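Long-range contacts in arylsulfatase (Pseudoalteromonas sp. MB47, PDB 7AJ0), which probably hydrolyses sulfate ester groups of the algal polysaccharide fucoidan, as an exo-acting, calcium-binding sulfatase of the alkaline phosphatase clan: residues Leu377-Met382 and Ile403-Phe408; Thr94-Gln99 and Gly373-Thr378; Ile28-Gln33 and Lys415-Val420; Asn23-Ile28 and Tyr399-Asp404. All blocks are in the same frame, centred on the assembly; numbering follows the deposited sequence.

Interaction 1: residues Leu377-Met382 and Ile403-Phe408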
# COMPACT_ATOMS: atom_id res chain seq x y z
N LEU A 377 -1.06 -35.49 -0.40
CA LEU A 377 -1.46 -36.28 0.77
C LEU A 377 -2.38 -37.43 0.37
O LEU A 377 -2.34 -38.50 0.99
CB LEU A 377 -2.15 -35.40 1.80
CG LEU A 377 -1.27 -34.55 2.73
CD1 LEU A 377 -2.15 -33.73 3.66
CD2 LEU A 377 -0.31 -35.42 3.52
N THR A 378 -3.23 -37.22 -0.64
CA THR A 378 -4.07 -38.32 -1.11
C THR A 378 -3.23 -39.44 -1.73
O THR A 378 -3.71 -40.57 -1.81
CB THR A 378 -5.08 -37.82 -2.14
OG1 THR A 378 -4.39 -37.21 -3.24
CG2 THR A 378 -6.03 -36.81 -1.51
N ASP A 379 -2.00 -39.14 -2.15
CA ASP A 379 -1.14 -40.18 -2.71
C ASP A 379 -0.64 -41.13 -1.62
O ASP A 379 -0.37 -42.30 -1.91
CB ASP A 379 0.03 -39.55 -3.45
CG ASP A 379 -0.41 -38.75 -4.66
OD1 ASP A 379 -1.56 -38.92 -5.11
OD2 ASP A 379 0.40 -37.95 -5.18
N ILE A 380 -0.49 -40.64 -0.39
CA ILE A 380 -0.14 -41.53 0.71
C ILE A 380 -1.26 -42.54 0.94
O ILE A 380 -1.01 -43.74 1.13
CB ILE A 380 0.15 -40.72 1.99
CG1 ILE A 380 1.34 -39.78 1.75
CG2 ILE A 380 0.44 -41.66 3.15
CD1 ILE A 380 1.50 -38.72 2.83
N TYR A 381 -2.50 -42.07 0.91
CA TYR A 381 -3.65 -42.95 1.04
C TYR A 381 -3.65 -44.02 -0.05
O TYR A 381 -3.73 -45.22 0.24
CB TYR A 381 -4.93 -42.11 0.99
CG TYR A 381 -6.23 -42.88 0.84
CD1 TYR A 381 -6.66 -43.32 -0.41
CD2 TYR A 381 -7.03 -43.13 1.93
CE1 TYR A 381 -7.84 -44.00 -0.55
CE2 TYR A 381 -8.22 -43.81 1.80
CZ TYR A 381 -8.62 -44.25 0.56
OH TYR A 381 -9.80 -44.93 0.42
N MET A 382 -3.53 -43.60 -1.31
CA MET A 382 -3.61 -44.55 -2.41
C MET A 382 -2.39 -45.46 -2.45
O MET A 382 -2.50 -46.63 -2.83
CB MET A 382 -3.75 -43.80 -3.73
CG MET A 382 -4.42 -44.61 -4.83
SD MET A 382 -6.09 -45.12 -4.41
CE MET A 382 -6.97 -43.56 -4.42
N ILE A 403 -3.24 -40.89 -6.13
CA ILE A 403 -2.54 -41.70 -7.11
C ILE A 403 -1.54 -42.59 -6.38
O ILE A 403 -0.82 -42.12 -5.49
CB ILE A 403 -1.82 -40.82 -8.16
CG1 ILE A 403 -2.84 -39.97 -8.92
CG2 ILE A 403 -1.00 -41.69 -9.10
CD1 ILE A 403 -2.22 -38.83 -9.70
N ASP A 404 -1.50 -43.86 -6.75
CA ASP A 404 -0.50 -44.78 -6.21
C ASP A 404 0.89 -44.34 -6.66
O ASP A 404 1.16 -44.24 -7.85
CB ASP A 404 -0.80 -46.20 -6.69
CG ASP A 404 0.27 -47.19 -6.25
OD1 ASP A 404 0.98 -46.91 -5.27
OD2 ASP A 404 0.39 -48.26 -6.89
N GLN A 405 1.76 -44.07 -5.69
CA GLN A 405 3.11 -43.59 -5.96
C GLN A 405 4.18 -44.60 -5.58
O GLN A 405 5.35 -44.24 -5.43
CB GLN A 405 3.36 -42.27 -5.22
CG GLN A 405 2.49 -41.11 -5.69
CD GLN A 405 2.99 -40.48 -6.97
OE1 GLN A 405 3.72 -41.11 -7.74
NE2 GLN A 405 2.61 -39.23 -7.21
N THR A 406 3.81 -45.87 -5.42
CA THR A 406 4.79 -46.88 -5.04
C THR A 406 5.94 -46.95 -6.04
O THR A 406 7.10 -47.09 -5.66
CB THR A 406 4.11 -48.25 -4.90
OG1 THR A 406 3.17 -48.20 -3.82
CG2 THR A 406 5.14 -49.34 -4.64
N ALA A 407 5.62 -46.85 -7.34
CA ALA A 407 6.66 -46.84 -8.36
C ALA A 407 7.52 -45.58 -8.28
O ALA A 407 8.66 -45.59 -8.76
CB ALA A 407 6.04 -46.94 -9.75
N PHE A 408 7.00 -44.51 -7.70
CA PHE A 408 7.77 -43.27 -7.54
C PHE A 408 8.68 -43.34 -6.32
O PHE A 408 9.85 -42.94 -6.39
CB PHE A 408 6.80 -42.10 -7.45
CG PHE A 408 7.43 -40.79 -7.08
CD1 PHE A 408 8.48 -40.27 -7.82
CD2 PHE A 408 6.95 -40.06 -6.01
CE1 PHE A 408 9.05 -39.05 -7.48
CE2 PHE A 408 7.51 -38.84 -5.66
CZ PHE A 408 8.56 -38.34 -6.40
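The loop that enters the short helix 406-409 runs along the first turns of helix 377-387. Ile403 meets the helix with its backbone. Ile403 N donates to Asp379 OD1 at 2.8 Å and reaches that oxygen from above the carboxylate plane. The carboxylate is brought there by a first torsion that sets CG of Asp379 anti to its carbonyl carbon (chi1 -64°). Ile403 O receives a CA-H...O contact from Asp379 CA. At Asp404 the backbone is packed by Met382, whose CG lies 3.6 Å from Asp404 N. The side chain of Asp404 turns to its own segment: OD1 accepts from Thr406 N in an Asx turn, and also from Thr406 OG1. Gln405, the N-cap residue, bends back at chi2 (-79°). Gln405 NE2 donates to Asp379 OD2 at 3.3 Å in a nearly straight bond, with the carboxylate and amide planes 75° apart. Gln405 OE1 accepts from Arg417 N. Asp379 has further partners: Arg418 forms a salt bridge to OD1, and Asp376 N donates to OD2. An alanine in place of Asp379 removes the carboxylate, and the loop would probably be held less firmly to the helix and Arg418 less well balanced. The buried carboxylate thus collects donors from several chain segments, and the arginine together with these N-H groups probably keeps it ionised.

Interaction 2: residues Thr94-Gln99 and Gly373-Thr378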
# COMPACT_ATOMS: atom_id res chain seq x y z
N THR A 94 10.67 -32.55 -2.18
CA THR A 94 10.65 -31.09 -2.13
C THR A 94 9.41 -30.49 -2.77
O THR A 94 9.25 -29.26 -2.73
CB THR A 94 11.91 -30.52 -2.79
OG1 THR A 94 12.06 -31.06 -4.11
CG2 THR A 94 13.15 -30.84 -1.98
N SER A 95 8.53 -31.30 -3.35
CA SER A 95 7.27 -30.84 -3.94
C SER A 95 6.12 -31.70 -3.46
O SER A 95 5.32 -32.23 -4.24
CB SER A 95 7.35 -30.81 -5.46
OG SER A 95 8.06 -29.67 -5.91
N MET A 96 6.02 -31.86 -2.14
CA MET A 96 4.91 -32.55 -1.50
C MET A 96 3.85 -31.52 -1.12
O MET A 96 4.18 -30.43 -0.64
CB MET A 96 5.41 -33.30 -0.27
CG MET A 96 4.33 -33.98 0.56
SD MET A 96 3.53 -35.36 -0.25
CE MET A 96 2.90 -36.22 1.18
N TYR A 97 2.58 -31.88 -1.32
CA TYR A 97 1.50 -30.92 -1.21
C TYR A 97 0.39 -31.43 -0.30
O TYR A 97 0.09 -32.62 -0.27
CB TYR A 97 0.91 -30.58 -2.59
CG TYR A 97 1.75 -29.59 -3.34
CD1 TYR A 97 1.62 -28.23 -3.11
CD2 TYR A 97 2.70 -30.01 -4.27
CE1 TYR A 97 2.40 -27.31 -3.78
CE2 TYR A 97 3.48 -29.10 -4.94
CZ TYR A 97 3.33 -27.75 -4.70
OH TYR A 97 4.11 -26.84 -5.36
N SER A 98 -0.20 -30.49 0.45
CA SER A 98 -1.31 -30.77 1.34
C SER A 98 -2.48 -29.86 1.00
O SER A 98 -2.44 -29.13 0.00
CB SER A 98 -0.89 -30.56 2.79
OG SER A 98 -0.61 -29.19 3.05
N GLN A 99 -3.52 -29.87 1.82
CA GLN A 99 -4.58 -28.87 1.75
C GLN A 99 -4.22 -27.68 2.62
O GLN A 99 -3.29 -27.73 3.42
CB GLN A 99 -5.90 -29.49 2.17
CG GLN A 99 -6.25 -30.76 1.41
CD GLN A 99 -6.34 -30.53 -0.08
OE1 GLN A 99 -7.16 -29.75 -0.55
NE2 GLN A 99 -5.49 -31.22 -0.84
N GLY A 373 9.55 -34.43 -7.57
CA GLY A 373 8.35 -34.87 -8.24
C GLY A 373 7.10 -34.58 -7.43
O GLY A 373 7.10 -34.61 -6.20
N LEU A 374 6.01 -34.31 -8.15
CA LEU A 374 4.78 -33.90 -7.49
C LEU A 374 4.17 -35.05 -6.70
O LEU A 374 4.10 -36.19 -7.18
CB LEU A 374 3.76 -33.40 -8.52
CG LEU A 374 4.14 -32.16 -9.33
CD1 LEU A 374 2.96 -31.73 -10.20
CD2 LEU A 374 4.59 -31.03 -8.43
N MET A 375 3.74 -34.76 -5.47
CA MET A 375 3.08 -35.75 -4.63
C MET A 375 2.10 -35.04 -3.72
O MET A 375 2.28 -33.87 -3.37
CB MET A 375 4.09 -36.56 -3.81
CG MET A 375 3.44 -37.65 -2.99
SD MET A 375 4.53 -39.06 -2.69
CE MET A 375 3.53 -40.01 -1.54
N ASP A 376 1.05 -35.76 -3.33
CA ASP A 376 -0.09 -35.23 -2.61
C ASP A 376 -0.32 -36.06 -1.36
O ASP A 376 0.15 -37.20 -1.25
CB ASP A 376 -1.35 -35.24 -3.51
CG ASP A 376 -2.46 -34.34 -3.00
OD1 ASP A 376 -2.95 -34.55 -1.87
OD2 ASP A 376 -2.85 -33.41 -3.74
N LEU A 377 -1.06 -35.49 -0.40
CA LEU A 377 -1.46 -36.28 0.77
C LEU A 377 -2.38 -37.43 0.37
O LEU A 377 -2.34 -38.50 0.99
CB LEU A 377 -2.15 -35.40 1.80
CG LEU A 377 -1.27 -34.55 2.73
CD1 LEU A 377 -2.15 -33.73 3.66
CD2 LEU A 377 -0.31 -35.42 3.52
N THR A 378 -3.23 -37.22 -0.64
CA THR A 378 -4.07 -38.32 -1.11
C THR A 378 -3.23 -39.44 -1.73
O THR A 378 -3.71 -40.57 -1.81
CB THR A 378 -5.08 -37.82 -2.14
OG1 THR A 378 -4.39 -37.21 -3.24
CG2 THR A 378 -6.03 -36.81 -1.51
O HOH W 1 8.80 -33.90 -4.23
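At Ser95 the chain has just turned a corner, and its backbone begins a short parallel pairing with strand 375-376. Ser95 N donates a hydrogen bond to a water, which in turn donates one to Gly373 O. Ser95 O accepts from Met375 N at 3.2 Å. Met96 bridges with Met375, and their side chains lie side by side, pointing the same way, with Met96 SD 3.6 Å from Met375 CG. Met96 bends at chi2 (68°), which brings CE to Leu377 CD2. Tyr97 N donates to Met375 O at 2.9 Å, and that oxygen also lies at the edge of the tyrosine ring. Leu374 CD2 touches Tyr97 CE2, while Tyr97 OH bonds to Glu350. Tyr97 O takes a weak bond from Leu377 N. Ser98 CB then packs on Leu377 CD1 at 3.5 Å. Asp376 ends the pairing as N-cap of helix 377-387: its OD1 accepts from Thr378 N at 3.0 Å. An alanine at Asp376 would probably leave this first turn less well capped. In this part of the large mixed sheet of the sulfatase fold, backbone bonds set the register. The carboxylate of Asp376 caps the following helix, whose N-terminal end would probably stabilise its charge.

Interaction 3: residues Ile28-Gln33 and Lys415-Val420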
# COMPACT_ATOMS: atom_id res chain seq x y z
N ILE A 28 0.44 -40.90 -14.64
CA ILE A 28 1.45 -41.07 -15.69
C ILE A 28 2.05 -42.47 -15.56
O ILE A 28 2.52 -42.84 -14.47
CB ILE A 28 2.54 -40.01 -15.56
CG1 ILE A 28 1.94 -38.61 -15.78
CG2 ILE A 28 3.66 -40.27 -16.56
CD1 ILE A 28 2.86 -37.49 -15.35
N PRO A 29 2.05 -43.28 -16.62
CA PRO A 29 2.68 -44.60 -16.53
C PRO A 29 4.18 -44.48 -16.27
O PRO A 29 4.87 -43.66 -16.88
CB PRO A 29 2.39 -45.24 -17.89
CG PRO A 29 1.24 -44.46 -18.45
CD PRO A 29 1.41 -43.06 -17.94
N ARG A 30 4.67 -45.31 -15.35
CA ARG A 30 6.10 -45.45 -15.09
C ARG A 30 6.46 -46.93 -15.14
O ARG A 30 6.87 -47.53 -14.13
CB ARG A 30 6.48 -44.84 -13.74
CG ARG A 30 6.11 -43.37 -13.59
CD ARG A 30 6.87 -42.48 -14.56
NE ARG A 30 6.56 -41.07 -14.35
CZ ARG A 30 6.83 -40.10 -15.23
NH1 ARG A 30 7.40 -40.39 -16.39
NH2 ARG A 30 6.51 -38.85 -14.95
N PRO A 31 6.32 -47.56 -16.31
CA PRO A 31 6.39 -49.04 -16.35
C PRO A 31 7.72 -49.62 -15.91
O PRO A 31 7.73 -50.70 -15.31
CB PRO A 31 6.08 -49.35 -17.83
CG PRO A 31 6.40 -48.09 -18.57
CD PRO A 31 6.08 -46.97 -17.63
N GLU A 32 8.84 -48.95 -16.20
CA GLU A 32 10.12 -49.48 -15.76
C GLU A 32 10.30 -49.32 -14.26
O GLU A 32 10.79 -50.23 -13.58
CB GLU A 32 11.26 -48.80 -16.52
CG GLU A 32 11.26 -49.08 -18.02
CD GLU A 32 11.28 -50.57 -18.34
OE1 GLU A 32 12.09 -51.31 -17.74
OE2 GLU A 32 10.48 -51.00 -19.19
N GLN A 33 9.89 -48.17 -13.71
CA GLN A 33 9.90 -48.01 -12.26
C GLN A 33 8.96 -49.01 -11.60
O GLN A 33 9.26 -49.53 -10.52
CB GLN A 33 9.52 -46.57 -11.91
CG GLN A 33 10.53 -45.53 -12.37
CD GLN A 33 10.06 -44.10 -12.17
OE1 GLN A 33 10.44 -43.21 -12.94
NE2 GLN A 33 9.26 -43.86 -11.14
N LYS A 415 10.54 -40.85 -11.41
CA LYS A 415 9.64 -39.78 -11.80
C LYS A 415 8.25 -40.03 -11.22
O LYS A 415 7.82 -41.18 -11.05
CB LYS A 415 9.57 -39.67 -13.33
CG LYS A 415 10.90 -39.25 -13.95
CD LYS A 415 10.82 -39.16 -15.46
CE LYS A 415 12.16 -38.75 -16.05
NZ LYS A 415 12.08 -38.50 -17.52
N SER A 416 7.57 -38.94 -10.90
CA SER A 416 6.27 -39.03 -10.24
C SER A 416 5.20 -39.51 -11.22
O SER A 416 5.28 -39.28 -12.43
CB SER A 416 5.89 -37.67 -9.67
OG SER A 416 4.59 -37.68 -9.12
N ARG A 417 4.20 -40.20 -10.67
CA ARG A 417 3.03 -40.60 -11.45
C ARG A 417 1.94 -39.54 -11.43
O ARG A 417 0.93 -39.70 -12.13
CB ARG A 417 2.46 -41.92 -10.91
CG ARG A 417 3.47 -43.06 -10.93
CD ARG A 417 2.83 -44.41 -10.66
NE ARG A 417 1.85 -44.78 -11.68
CZ ARG A 417 0.59 -45.14 -11.44
NH1 ARG A 417 0.13 -45.22 -10.20
NH2 ARG A 417 -0.21 -45.44 -12.45
N ARG A 418 2.11 -38.46 -10.67
CA ARG A 418 1.13 -37.39 -10.58
C ARG A 418 1.53 -36.27 -11.54
O ARG A 418 2.67 -35.79 -11.51
CB ARG A 418 1.03 -36.85 -9.15
CG ARG A 418 0.15 -35.62 -9.02
CD ARG A 418 -0.07 -35.23 -7.56
NE ARG A 418 -0.96 -36.16 -6.87
CZ ARG A 418 -2.29 -36.12 -6.95
NH1 ARG A 418 -3.01 -37.01 -6.28
NH2 ARG A 418 -2.89 -35.21 -7.70
N GLN A 419 0.58 -35.85 -12.37
CA GLN A 419 0.84 -34.82 -13.37
C GLN A 419 0.45 -33.43 -12.88
O GLN A 419 1.07 -32.45 -13.29
CB GLN A 419 0.07 -35.15 -14.65
CG GLN A 419 0.51 -34.35 -15.86
CD GLN A 419 -0.16 -34.83 -17.14
OE1 GLN A 419 0.49 -34.93 -18.18
NE2 GLN A 419 -1.45 -35.12 -17.06
N VAL A 420 -0.57 -33.33 -12.03
CA VAL A 420 -1.09 -32.04 -11.60
C VAL A 420 -1.53 -32.13 -10.15
O VAL A 420 -2.00 -33.17 -9.68
CB VAL A 420 -2.28 -31.59 -12.48
CG1 VAL A 420 -2.82 -30.25 -12.00
CG2 VAL A 420 -1.87 -31.50 -13.95
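Arg30 sets CG anti to its carbonyl carbon (chi1 -57°) and bends at chi2 (-64°), which turns the guanidinium edge to Ser416 O. Gln33 also has CG anti to its carbonyl carbon but is extended beyond it, and its amide reaches Lys415. The Arg30 guanidinium grips Ser416 O side-on: NE and NH2 both donate to this one atom, at 2.9 Å and 2.8 Å. The oxygen lies in the guanidinium plane. Lys415 CB sits over the centre of one face, and Ile28 CG2 over the opposite face. The group is sandwiched between aliphatic carbons, which with the two bonds fixes its orientation. These contacts tie the N-terminal arm and the start of helix 31-48 to the loop leading into strand 420-425, the first strand of the four-stranded antiparallel sheet. Gln33 pairs with the Lys415 backbone at both ends of its amide. Lys415 N donates to Gln33 OE1 at 2.8 Å, and Gln33 NE2 donates to Lys415 O at 3.0 Å. NE2 also donates to Ala407 O. Ile28 N gives a nearly straight bond of 2.8 Å to Arg417 O, on a lone pair. Arg417 NE returns a long, weak bond to Ile28 O, while its NH1 is bonded to Asp404 O. Ser416 OG accepts from Arg418 N in an ST turn and is also hydrogen-bonded to Leu374 O. Ile28 CD1 lies across Gln419 CB at 3.7 Å.

Interaction 4: residues Asn23-Ile28 and Tyr399-Asp404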
# COMPACT_ATOMS: atom_id res chain seq x y z
N ASN A 23 -13.10 -43.76 -12.38
CA ASN A 23 -13.30 -42.98 -11.17
C ASN A 23 -12.00 -42.68 -10.43
O ASN A 23 -12.04 -42.31 -9.25
CB ASN A 23 -14.26 -43.71 -10.23
CG ASN A 23 -13.65 -44.96 -9.63
OD1 ASN A 23 -12.89 -45.67 -10.29
ND2 ASN A 23 -13.96 -45.22 -8.37
N MET A 24 -10.85 -42.84 -11.08
CA MET A 24 -9.55 -42.64 -10.46
C MET A 24 -8.81 -41.51 -11.18
O MET A 24 -8.85 -41.41 -12.40
CB MET A 24 -8.70 -43.91 -10.52
CG MET A 24 -9.36 -45.15 -9.95
SD MET A 24 -9.27 -45.24 -8.16
CE MET A 24 -7.51 -45.49 -7.91
N GLU A 25 -8.12 -40.68 -10.41
CA GLU A 25 -7.31 -39.63 -11.00
C GLU A 25 -6.34 -40.25 -12.01
O GLU A 25 -5.59 -41.18 -11.65
CB GLU A 25 -6.53 -38.88 -9.92
CG GLU A 25 -5.64 -37.76 -10.45
CD GLU A 25 -6.42 -36.62 -11.10
OE1 GLU A 25 -7.65 -36.54 -10.89
OE2 GLU A 25 -5.80 -35.81 -11.82
N PRO A 26 -6.33 -39.79 -13.26
CA PRO A 26 -5.36 -40.33 -14.22
C PRO A 26 -3.94 -40.17 -13.72
O PRO A 26 -3.60 -39.20 -13.06
CB PRO A 26 -5.61 -39.49 -15.48
CG PRO A 26 -7.02 -39.02 -15.35
CD PRO A 26 -7.24 -38.81 -13.88
N ALA A 27 -3.10 -41.16 -14.05
CA ALA A 27 -1.72 -41.18 -13.60
C ALA A 27 -0.79 -41.37 -14.80
O ALA A 27 -1.18 -41.93 -15.83
CB ALA A 27 -1.47 -42.30 -12.58
N ILE A 28 0.44 -40.90 -14.64
CA ILE A 28 1.45 -41.07 -15.69
C ILE A 28 2.05 -42.47 -15.56
O ILE A 28 2.52 -42.84 -14.47
CB ILE A 28 2.54 -40.01 -15.56
CG1 ILE A 28 1.94 -38.61 -15.78
CG2 ILE A 28 3.66 -40.27 -16.56
CD1 ILE A 28 2.86 -37.49 -15.35
N TYR A 399 -15.30 -40.49 -7.03
CA TYR A 399 -14.04 -40.15 -7.68
C TYR A 399 -12.94 -40.04 -6.63
O TYR A 399 -13.13 -39.42 -5.58
CB TYR A 399 -14.16 -38.84 -8.45
CG TYR A 399 -13.04 -38.59 -9.43
CD1 TYR A 399 -13.13 -39.02 -10.74
CD2 TYR A 399 -11.90 -37.90 -9.04
CE1 TYR A 399 -12.11 -38.79 -11.64
CE2 TYR A 399 -10.87 -37.66 -9.94
CZ TYR A 399 -10.99 -38.11 -11.24
OH TYR A 399 -9.98 -37.88 -12.15
N PHE A 400 -11.79 -40.64 -6.91
CA PHE A 400 -10.65 -40.64 -6.00
C PHE A 400 -9.50 -39.86 -6.62
O PHE A 400 -9.07 -40.16 -7.74
CB PHE A 400 -10.23 -42.07 -5.66
CG PHE A 400 -11.15 -42.74 -4.68
CD1 PHE A 400 -10.93 -42.63 -3.32
CD2 PHE A 400 -12.25 -43.46 -5.12
CE1 PHE A 400 -11.77 -43.24 -2.42
CE2 PHE A 400 -13.10 -44.07 -4.22
CZ PHE A 400 -12.86 -43.96 -2.87
N ASP A 401 -9.02 -38.86 -5.89
CA ASP A 401 -7.97 -37.98 -6.37
C ASP A 401 -6.57 -38.53 -6.13
O ASP A 401 -5.62 -38.09 -6.80
CB ASP A 401 -8.10 -36.61 -5.70
CG ASP A 401 -9.44 -35.97 -5.97
OD1 ASP A 401 -9.68 -35.52 -7.11
OD2 ASP A 401 -10.28 -35.92 -5.04
N GLY A 402 -6.42 -39.47 -5.21
CA GLY A 402 -5.11 -40.00 -4.90
C GLY A 402 -4.57 -40.88 -6.01
O GLY A 402 -5.31 -41.53 -6.74
N ILE A 403 -3.24 -40.89 -6.13
CA ILE A 403 -2.54 -41.70 -7.11
C ILE A 403 -1.54 -42.59 -6.38
O ILE A 403 -0.82 -42.12 -5.49
CB ILE A 403 -1.82 -40.82 -8.16
CG1 ILE A 403 -2.84 -39.97 -8.92
CG2 ILE A 403 -1.00 -41.69 -9.10
CD1 ILE A 403 -2.22 -38.83 -9.70
N ASP A 404 -1.50 -43.86 -6.75
CA ASP A 404 -0.50 -44.78 -6.21
C ASP A 404 0.89 -44.34 -6.66
O ASP A 404 1.16 -44.24 -7.85
CB ASP A 404 -0.80 -46.20 -6.69
CG ASP A 404 0.27 -47.19 -6.25
OD1 ASP A 404 0.98 -46.91 -5.27
OD2 ASP A 404 0.39 -48.26 -6.89
O HOH W 2 -5.37 -42.60 -9.53
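Glu25 and Tyr399 bury the largest areas in this contact, followed by Asn23. They lie where the N-terminal arm runs along the loop before helix 406-409, and the two backbones join in a single beta bridge between Met24 and Phe400. Neither segment is a regular strand. Phe400 N donates to Asn23 O at 2.9 Å, and Glu25 N donates to Phe400 O, also at 2.9 Å and nearly along the C=O axis. Tyr399 has CG anti to its backbone N (chi1 -165°). Its ring passes beneath the Asn23 peptide, so Asn23 O lies over one ring face. The phenol then reaches Glu25. Tyr399 OH donates to Glu25 OE1 at 3.0 Å, meeting it from above the carboxylate plane, while OE1 itself lies at the edge of the ring. Glu25 also has CG anti to its backbone N, and it bends at chi2 (65°). Glu25 CG packs on Ile403 CD1 at 3.7 Å. Asp401 OD1 is close to Glu25 OE1, a pair of like charges. Asp401 OD1 has a salt bridge to Arg117 and its OD2 accepts from Leu114 N; the arginine would probably offset the repulsion. Asn23 lies beside Phe400, its amide plane almost perpendicular to the ring and its ND2 at the ring edge. ND2 bonds to Met398 O. Met24 SD touches Phe400 CB from across the bridge. Further along, Ala27 CB meets Ile403 CG2 at 3.6 Å. A water donates to both Glu25 O, at 2.6 Å, and Gly402 O, at 3.0 Å.

Interactions 1 and 2 are buried and share helix 377-387: interaction 2 leads into its first turn, and interaction 1 uses the flank that follows. Interaction 4 is also largely buried, though further from the chain centre, and it shares Ile403 and Asp404 with interaction 1. Interaction 3 is the most exposed and continues the same N-terminal arm from Ile28. The chemistry shifts accordingly. Interaction 2 rests on sheet backbone bonds and apolar side chains, interaction 1 on a buried carboxylate, interaction 4 on a bridge and a phenol, and interaction 3 on arginine and glutamine gripping backbone atoms. Arg418 links interactions 1, 3 and 4 through Asp379 and Asp401 O, and Ser416 bonds Leu374 of interaction 2.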